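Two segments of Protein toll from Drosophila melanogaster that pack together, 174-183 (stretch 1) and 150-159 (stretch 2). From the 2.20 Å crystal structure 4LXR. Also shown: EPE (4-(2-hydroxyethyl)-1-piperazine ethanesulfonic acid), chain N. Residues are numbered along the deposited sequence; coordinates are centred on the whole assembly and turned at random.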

ATOM      1  N   SER A 174     -23.004  33.007   3.574  1.00 15.56           N
ATOM      2  CA  SER A 174     -21.684  32.525   3.963  1.00 14.90           C
ATOM      3  C   SER A 174     -20.666  33.639   3.997  1.00 14.56           C
ATOM      4  O   SER A 174     -20.585  34.439   3.070  1.00 16.94           O
ATOM      5  CB  SER A 174     -21.176  31.436   2.990  1.00 14.64           C
ATOM      6  OG  SER A 174     -22.247  30.563   2.657  1.00 28.22           O
ATOM      7  N   ILE A 175     -19.877  33.647   5.066  1.00 16.69           N
ATOM      8  CA  ILE A 175     -18.776  34.567   5.239  1.00 24.54           C
ATOM      9  C   ILE A 175     -17.532  33.724   5.363  1.00 20.14           C
ATOM     10  O   ILE A 175     -17.476  32.801   6.178  1.00 19.18           O
ATOM     11  CB  ILE A 175     -18.906  35.383   6.540  1.00 20.30           C
ATOM     12  CG1 ILE A 175     -19.815  36.585   6.313  1.00 19.63           C
ATOM     13  CG2 ILE A 175     -17.525  35.856   7.019  1.00 14.83           C
ATOM     14  CD1 ILE A 175     -20.314  37.269   7.625  1.00 16.22           C
ATOM     15  N   GLU A 176     -16.538  34.040   4.546  1.00 17.67           N
ATOM     16  CA  GLU A 176     -15.258  33.388   4.641  1.00 16.83           C
ATOM     17  C   GLU A 176     -14.230  34.485   4.917  1.00 19.81           C
ATOM     18  O   GLU A 176     -13.785  35.169   3.991  1.00 13.23           O
ATOM     19  CB  GLU A 176     -14.940  32.617   3.341  1.00 16.27           C
ATOM     20  CG  GLU A 176     -13.520  31.968   3.309  1.00 13.17           C
ATOM     21  CD  GLU A 176     -13.255  31.088   4.534  1.00 22.59           C
ATOM     22  OE1 GLU A 176     -13.411  29.841   4.430  1.00 19.84           O
ATOM     23  OE2 GLU A 176     -12.915  31.643   5.610  1.00 16.34           O
ATOM     24  N   PHE A 177     -13.889  34.676   6.193  1.00 13.32           N
ATOM     25  CA  PHE A 177     -12.853  35.652   6.581  1.00 18.05           C
ATOM     26  C   PHE A 177     -11.646  34.944   7.149  1.00 24.25           C
ATOM     27  O   PHE A 177     -10.839  35.552   7.856  1.00 19.48           O
ATOM     28  CB  PHE A 177     -13.380  36.650   7.625  1.00 15.50           C
ATOM     29  CG  PHE A 177     -14.387  37.629   7.081  1.00 15.44           C
ATOM     30  CD1 PHE A 177     -14.528  37.803   5.702  1.00 16.98           C
ATOM     31  CD2 PHE A 177     -15.185  38.385   7.944  1.00 14.57           C
ATOM     32  CE1 PHE A 177     -15.467  38.712   5.172  1.00 20.88           C
ATOM     33  CE2 PHE A 177     -16.150  39.295   7.431  1.00 16.00           C
ATOM     34  CZ  PHE A 177     -16.270  39.476   6.037  1.00 17.10           C
ATOM     35  N   GLY A 178     -11.538  33.647   6.858  1.00 21.79           N
ATOM     36  CA  GLY A 178     -10.418  32.864   7.330  1.00 20.93           C
ATOM     37  C   GLY A 178      -9.097  33.465   6.871  1.00 20.56           C
ATOM     38  O   GLY A 178      -9.012  34.034   5.786  1.00 17.11           O
ATOM     39  N   SER A 179      -8.092  33.361   7.726  1.00 20.41           N
ATOM     40  CA  SER A 179      -6.722  33.759   7.419  1.00 26.11           C
ATOM     41  C   SER A 179      -6.548  35.263   7.275  1.00 21.68           C
ATOM     42  O   SER A 179      -5.964  35.765   6.312  1.00 26.37           O
ATOM     43  CB  SER A 179      -6.179  33.010   6.194  1.00 21.41           C
ATOM     44  OG  SER A 179      -4.765  32.943   6.269  1.00 29.09           O
ATOM     45  N   ASN A 180      -7.056  35.987   8.259  1.00 28.03           N
ATOM     46  CA  ASN A 180      -6.867  37.419   8.313  1.00 22.15           C
ATOM     47  C   ASN A 180      -6.192  37.731   9.619  1.00 24.31           C
ATOM     48  O   ASN A 180      -5.451  36.893  10.147  1.00 25.15           O
ATOM     49  CB  ASN A 180      -8.199  38.159   8.140  1.00 22.09           C
ATOM     50  CG  ASN A 180      -8.623  38.245   6.678  1.00 21.86           C
ATOM     51  OD1 ASN A 180      -8.031  38.995   5.891  1.00 14.90           O
ATOM     52  ND2 ASN A 180      -9.638  37.459   6.300  1.00 14.18           N
ATOM     53  N   LYS A 181      -6.419  38.929  10.144  1.00 16.41           N
ATOM     54  CA  LYS A 181      -5.799  39.309  11.410  1.00 22.93           C
ATOM     55  C   LYS A 181      -6.846  39.825  12.398  1.00 21.64           C
ATOM     56  O   LYS A 181      -6.557  40.699  13.224  1.00 24.13           O
ATOM     57  CB  LYS A 181      -4.697  40.357  11.177  1.00 20.26           C
ATOM     58  CG  LYS A 181      -3.393  39.806  10.557  1.00 20.07           C
ATOM     59  CD  LYS A 181      -2.409  40.973  10.288  1.00 26.25           C
ATOM     60  CE  LYS A 181      -1.012  40.500   9.851  1.00 26.92           C
ATOM     61  NZ  LYS A 181      -0.049  41.650   9.635  1.00 22.71           N
ATOM     62  N   LEU A 182      -8.061  39.286  12.317  1.00 23.36           N
ATOM     63  CA  LEU A 182      -9.154  39.792  13.151  1.00 28.97           C
ATOM     64  C   LEU A 182      -8.931  39.549  14.644  1.00 25.76           C
ATOM     65  O   LEU A 182      -8.625  38.434  15.057  1.00 24.87           O
ATOM     66  CB  LEU A 182     -10.506  39.219  12.697  1.00 22.27           C
ATOM     67  CG  LEU A 182     -10.939  39.756  11.332  1.00 21.99           C
ATOM     68  CD1 LEU A 182     -12.079  38.947  10.734  1.00 19.51           C
ATOM     69  CD2 LEU A 182     -11.309  41.246  11.434  1.00 16.67           C
ATOM     70  N   ARG A 183      -9.085  40.596  15.449  1.00 26.63           N
ATOM     71  CA  ARG A 183      -8.915  40.484  16.903  1.00 26.74           C
ATOM     72  C   ARG A 183     -10.242  40.495  17.638  1.00 28.33           C
ATOM     73  O   ARG A 183     -10.349  39.991  18.766  1.00 29.84           O
ATOM     74  CB  ARG A 183      -8.105  41.653  17.442  1.00 34.21           C
ATOM     75  CG  ARG A 183      -6.722  41.770  16.899  1.00 42.36           C
ATOM     76  CD  ARG A 183      -6.497  43.149  16.298  1.00 44.25           C
ATOM     77  NE  ARG A 183      -5.088  43.503  16.403  1.00 54.52           N
ATOM     78  CZ  ARG A 183      -4.144  43.117  15.551  1.00 49.57           C
ATOM     79  NH1 ARG A 183      -4.458  42.370  14.493  1.00 28.90           N
ATOM     80  NH2 ARG A 183      -2.885  43.497  15.753  1.00 46.85           N
TER
HETATM   81  N1  EPE N2019      -1.810  35.425   8.191  1.00 39.61           N
HETATM   82  C2  EPE N2019      -1.644  36.619   9.054  1.00 34.13           C
HETATM   83  C3  EPE N2019      -1.609  36.236  10.525  1.00 32.24           C
HETATM   84  N4  EPE N2019      -2.722  35.371  10.923  1.00 43.00           N
HETATM   85  C5  EPE N2019      -3.370  34.486   9.968  1.00 30.19           C
HETATM   86  C6  EPE N2019      -3.075  34.728   8.484  1.00 35.04           C
HETATM   87  C7  EPE N2019      -2.818  34.970  12.319  1.00 43.71           C
HETATM   88  C8  EPE N2019      -2.819  36.198  13.214  1.00 45.57           C
HETATM   89  O8  EPE N2019      -3.833  37.068  12.780  1.00 34.43           O
HETATM   90  C9  EPE N2019      -1.919  35.864   6.789  1.00 42.42           C
HETATM   91  C10 EPE N2019      -0.683  35.491   5.983  1.00 47.41           C
HETATM   92  S   EPE N2019      -0.861  35.816   4.203  1.00 44.58           S
HETATM   93  O1S EPE N2019      -2.274  36.000   3.846  1.00 44.48           O
HETATM   94  O2S EPE N2019      -0.150  37.050   3.868  1.00 50.20           O
HETATM   95  O3S EPE N2019      -0.304  34.701   3.456  1.00 40.59           O
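Stretch 2 150-159: SHLELRANIE

Stretch 2 runs beside stretch 1 in the same direction. Residues 151-155 form an extended strand, with phi between -139° and -129°. Its axis makes an angle of 10° with that of strand 174-176 and comes within 4.8 Å of it. The rest of stretch 2 is loop or turn, and N157 takes positive phi (48°).

The strands are parallel. H151 pairs with S174, L152 with I175 and E153 with E176, at CA-CA distances of 4.8, 5.2 and 4.5 Å. The backbone bonds follow the parallel ladder: S174 N to S150 O (3.0 Å), L152 N to S174 O (3.1 Å), E176 N to L152 O (2.9 Å) and L154 N to E176 O (3.2 Å). H151 and E153 share one face of the sheet with S174 and E176. L152 lies on the other face with I175.

Beyond the strands, the side chain of N180 continues the hydrogen bonding. N180 ND2 donates to L154 O (3.0 Å) and to F177 O within its own stretch (2.7 Å). N180 OD1 accepts from A156 N (2.9 Å) and I158 N (3.0 Å), so one amide ties down the turn of stretch 2. One backbone hydrogen bond follows, from K181 N to I158 O (2.8 Å).

Apolar contacts centre on F177. L152 CD2 meets the edge of the F177 ring, 3.8 Å from F177 CZ, and L154 CD1 lies 3.9 Å from F177 CE1.

Close side-chain packing puts E153 CD 3.4 Å from E176 CG. The guanidinium of R155 lies with one face against S179, R155 CZ 3.8 Å from S179 CB.

Water 4 links E159 OE1 (2.8 Å) and K181 NZ (3.0 Å). EPE, probably from the crystallisation liquor, accepts from N157 ND2 through O2S (3.1 Å) and donates from N4 to N180 O (3.2 Å).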

ATOM      1  N   SER A 150     -24.640  36.240  -1.777  1.00 19.16           N
ATOM      2  CA  SER A 150     -24.918  35.199  -0.806  1.00 20.82           C
ATOM      3  C   SER A 150     -23.620  34.666  -0.213  1.00 24.29           C
ATOM      4  O   SER A 150     -23.622  34.100   0.881  1.00 16.44           O
ATOM      5  CB  SER A 150     -25.760  34.077  -1.426  1.00 23.61           C
ATOM      6  OG  SER A 150     -24.981  33.238  -2.236  1.00 29.86           O
ATOM      7  N   HIS A 151     -22.502  34.873  -0.909  1.00 17.59           N
ATOM      8  CA  HIS A 151     -21.220  34.299  -0.457  1.00 15.19           C
ATOM      9  C   HIS A 151     -20.104  35.321  -0.616  1.00 15.01           C
ATOM     10  O   HIS A 151     -19.883  35.843  -1.699  1.00 17.26           O
ATOM     11  CB  HIS A 151     -20.879  33.010  -1.219  1.00 17.11           C
ATOM     12  CG  HIS A 151     -19.713  32.248  -0.646  1.00 31.69           C
ATOM     13  ND1 HIS A 151     -18.420  32.741  -0.638  1.00 29.26           N
ATOM     14  CD2 HIS A 151     -19.646  31.017  -0.079  1.00 27.12           C
ATOM     15  CE1 HIS A 151     -17.617  31.858  -0.068  1.00 28.50           C
ATOM     16  NE2 HIS A 151     -18.332  30.800   0.272  1.00 24.17           N
ATOM     17  N   LEU A 152     -19.407  35.600   0.478  1.00 15.20           N
ATOM     18  CA  LEU A 152     -18.411  36.652   0.496  1.00 15.85           C
ATOM     19  C   LEU A 152     -17.138  36.076   1.057  1.00 14.40           C
ATOM     20  O   LEU A 152     -17.166  35.425   2.106  1.00 13.73           O
ATOM     21  CB  LEU A 152     -18.871  37.820   1.412  1.00 18.09           C
ATOM     22  CG  LEU A 152     -17.803  38.879   1.761  1.00 18.54           C
ATOM     23  CD1 LEU A 152     -17.380  39.644   0.474  1.00 15.47           C
ATOM     24  CD2 LEU A 152     -18.300  39.870   2.834  1.00 14.77           C
ATOM     25  N   GLU A 153     -16.020  36.346   0.395  1.00 14.38           N
ATOM     26  CA  GLU A 153     -14.737  35.959   0.930  1.00 13.53           C
ATOM     27  C   GLU A 153     -13.775  37.102   0.798  1.00 15.08           C
ATOM     28  O   GLU A 153     -13.625  37.669  -0.282  1.00 13.91           O
ATOM     29  CB  GLU A 153     -14.164  34.699   0.200  1.00 13.40           C
ATOM     30  CG  GLU A 153     -12.732  34.306   0.696  1.00 13.21           C
ATOM     31  CD  GLU A 153     -12.302  32.871   0.246  1.00 24.06           C
ATOM     32  OE1 GLU A 153     -11.097  32.515   0.314  1.00 18.79           O
ATOM     33  OE2 GLU A 153     -13.174  32.105  -0.196  1.00 17.18           O
ATOM     34  N   LEU A 154     -13.097  37.436   1.894  1.00 13.65           N
ATOM     35  CA  LEU A 154     -12.135  38.525   1.866  1.00 25.06           C
ATOM     36  C   LEU A 154     -10.927  38.017   2.564  1.00 13.87           C
ATOM     37  O   LEU A 154     -11.003  37.502   3.677  1.00 21.84           O
ATOM     38  CB  LEU A 154     -12.653  39.794   2.591  1.00 14.19           C
ATOM     39  CG  LEU A 154     -13.873  40.464   1.988  1.00 20.99           C
ATOM     40  CD1 LEU A 154     -14.351  41.622   2.886  1.00 23.34           C
ATOM     41  CD2 LEU A 154     -13.526  40.978   0.612  1.00 15.89           C
ATOM     42  N   ARG A 155      -9.789  38.178   1.918  1.00 15.88           N
ATOM     43  CA  ARG A 155      -8.551  37.744   2.509  1.00 14.19           C
ATOM     44  C   ARG A 155      -7.498  38.787   2.223  1.00 21.37           C
ATOM     45  O   ARG A 155      -6.983  38.856   1.109  1.00 19.02           O
ATOM     46  CB  ARG A 155      -8.103  36.399   1.929  1.00 13.99           C
ATOM     47  CG  ARG A 155      -6.937  35.844   2.708  1.00 19.58           C
ATOM     48  CD  ARG A 155      -6.489  34.509   2.277  1.00 33.63           C
ATOM     49  NE  ARG A 155      -7.391  33.386   2.545  1.00 38.43           N
ATOM     50  CZ  ARG A 155      -6.934  32.135   2.589  1.00 34.60           C
ATOM     51  NH1 ARG A 155      -5.635  31.945   2.430  1.00 23.29           N
ATOM     52  NH2 ARG A 155      -7.728  31.089   2.796  1.00 31.25           N
ATOM     53  N   ALA A 156      -7.170  39.593   3.228  1.00 19.31           N
ATOM     54  CA  ALA A 156      -6.253  40.698   3.005  1.00 17.74           C
ATOM     55  C   ALA A 156      -5.545  41.171   4.276  1.00 25.36           C
ATOM     56  O   ALA A 156      -5.355  42.383   4.462  1.00 21.84           O
ATOM     57  CB  ALA A 156      -7.009  41.850   2.366  1.00 19.73           C
ATOM     58  N   ASN A 157      -5.143  40.225   5.130  1.00 16.13           N
ATOM     59  CA  ASN A 157      -4.559  40.539   6.440  1.00 23.96           C
ATOM     60  C   ASN A 157      -5.380  41.571   7.216  1.00 26.48           C
ATOM     61  O   ASN A 157      -4.830  42.487   7.826  1.00 17.66           O
ATOM     62  CB  ASN A 157      -3.080  40.957   6.325  1.00 17.52           C
ATOM     63  CG  ASN A 157      -2.174  39.749   6.023  1.00 31.99           C
ATOM     64  OD1 ASN A 157      -1.800  39.017   6.930  1.00 24.26           O
ATOM     65  ND2 ASN A 157      -1.889  39.507   4.734  1.00 20.98           N
ATOM     66  N   ILE A 158      -6.700  41.394   7.176  1.00 22.11           N
ATOM     67  CA  ILE A 158      -7.618  42.342   7.770  1.00 20.87           C
ATOM     68  C   ILE A 158      -7.572  42.311   9.295  1.00 18.96           C
ATOM     69  O   ILE A 158      -7.872  41.287   9.920  1.00 22.26           O
ATOM     70  CB  ILE A 158      -9.035  42.122   7.279  1.00 21.84           C
ATOM     71  CG1 ILE A 158      -9.048  42.174   5.752  1.00 22.14           C
ATOM     72  CG2 ILE A 158      -9.959  43.220   7.865  1.00 21.32           C
ATOM     73  CD1 ILE A 158     -10.350  41.652   5.122  1.00 22.29           C
ATOM     74  N   GLU A 159      -7.179  43.440   9.868  1.00 17.83           N
ATOM     75  CA  GLU A 159      -7.111  43.638  11.320  1.00 19.06           C
ATOM     76  C   GLU A 159      -8.462  43.943  11.962  1.00 22.90           C
ATOM     77  O   GLU A 159      -8.699  43.584  13.118  1.00 23.60           O
ATOM     78  CB  GLU A 159      -6.119  44.770  11.640  1.00 19.57           C
ATOM     79  CG  GLU A 159      -4.689  44.401  11.217  1.00 33.98           C
ATOM     80  CD  GLU A 159      -3.696  45.553  11.253  1.00 35.65           C
ATOM     81  OE1 GLU A 159      -2.539  45.321  11.660  1.00 36.86           O
ATOM     82  OE2 GLU A 159      -4.052  46.673  10.853  1.00 43.00           O
TER
HETATM   83  O   HOH W   1     -23.483  30.928   0.254  1.00 38.76           O
HETATM   84  O   HOH W   2     -10.487  34.313   3.736  1.00 18.34           O
HETATM   85  O   HOH W   3      -4.676  37.463   4.806  1.00 22.67           O
HETATM   86  O   HOH W   4      -0.713  43.281  12.085  1.00 26.09           O
HETATM   87  O   HOH W   5     -10.703  43.232  14.963  1.00 33.20           O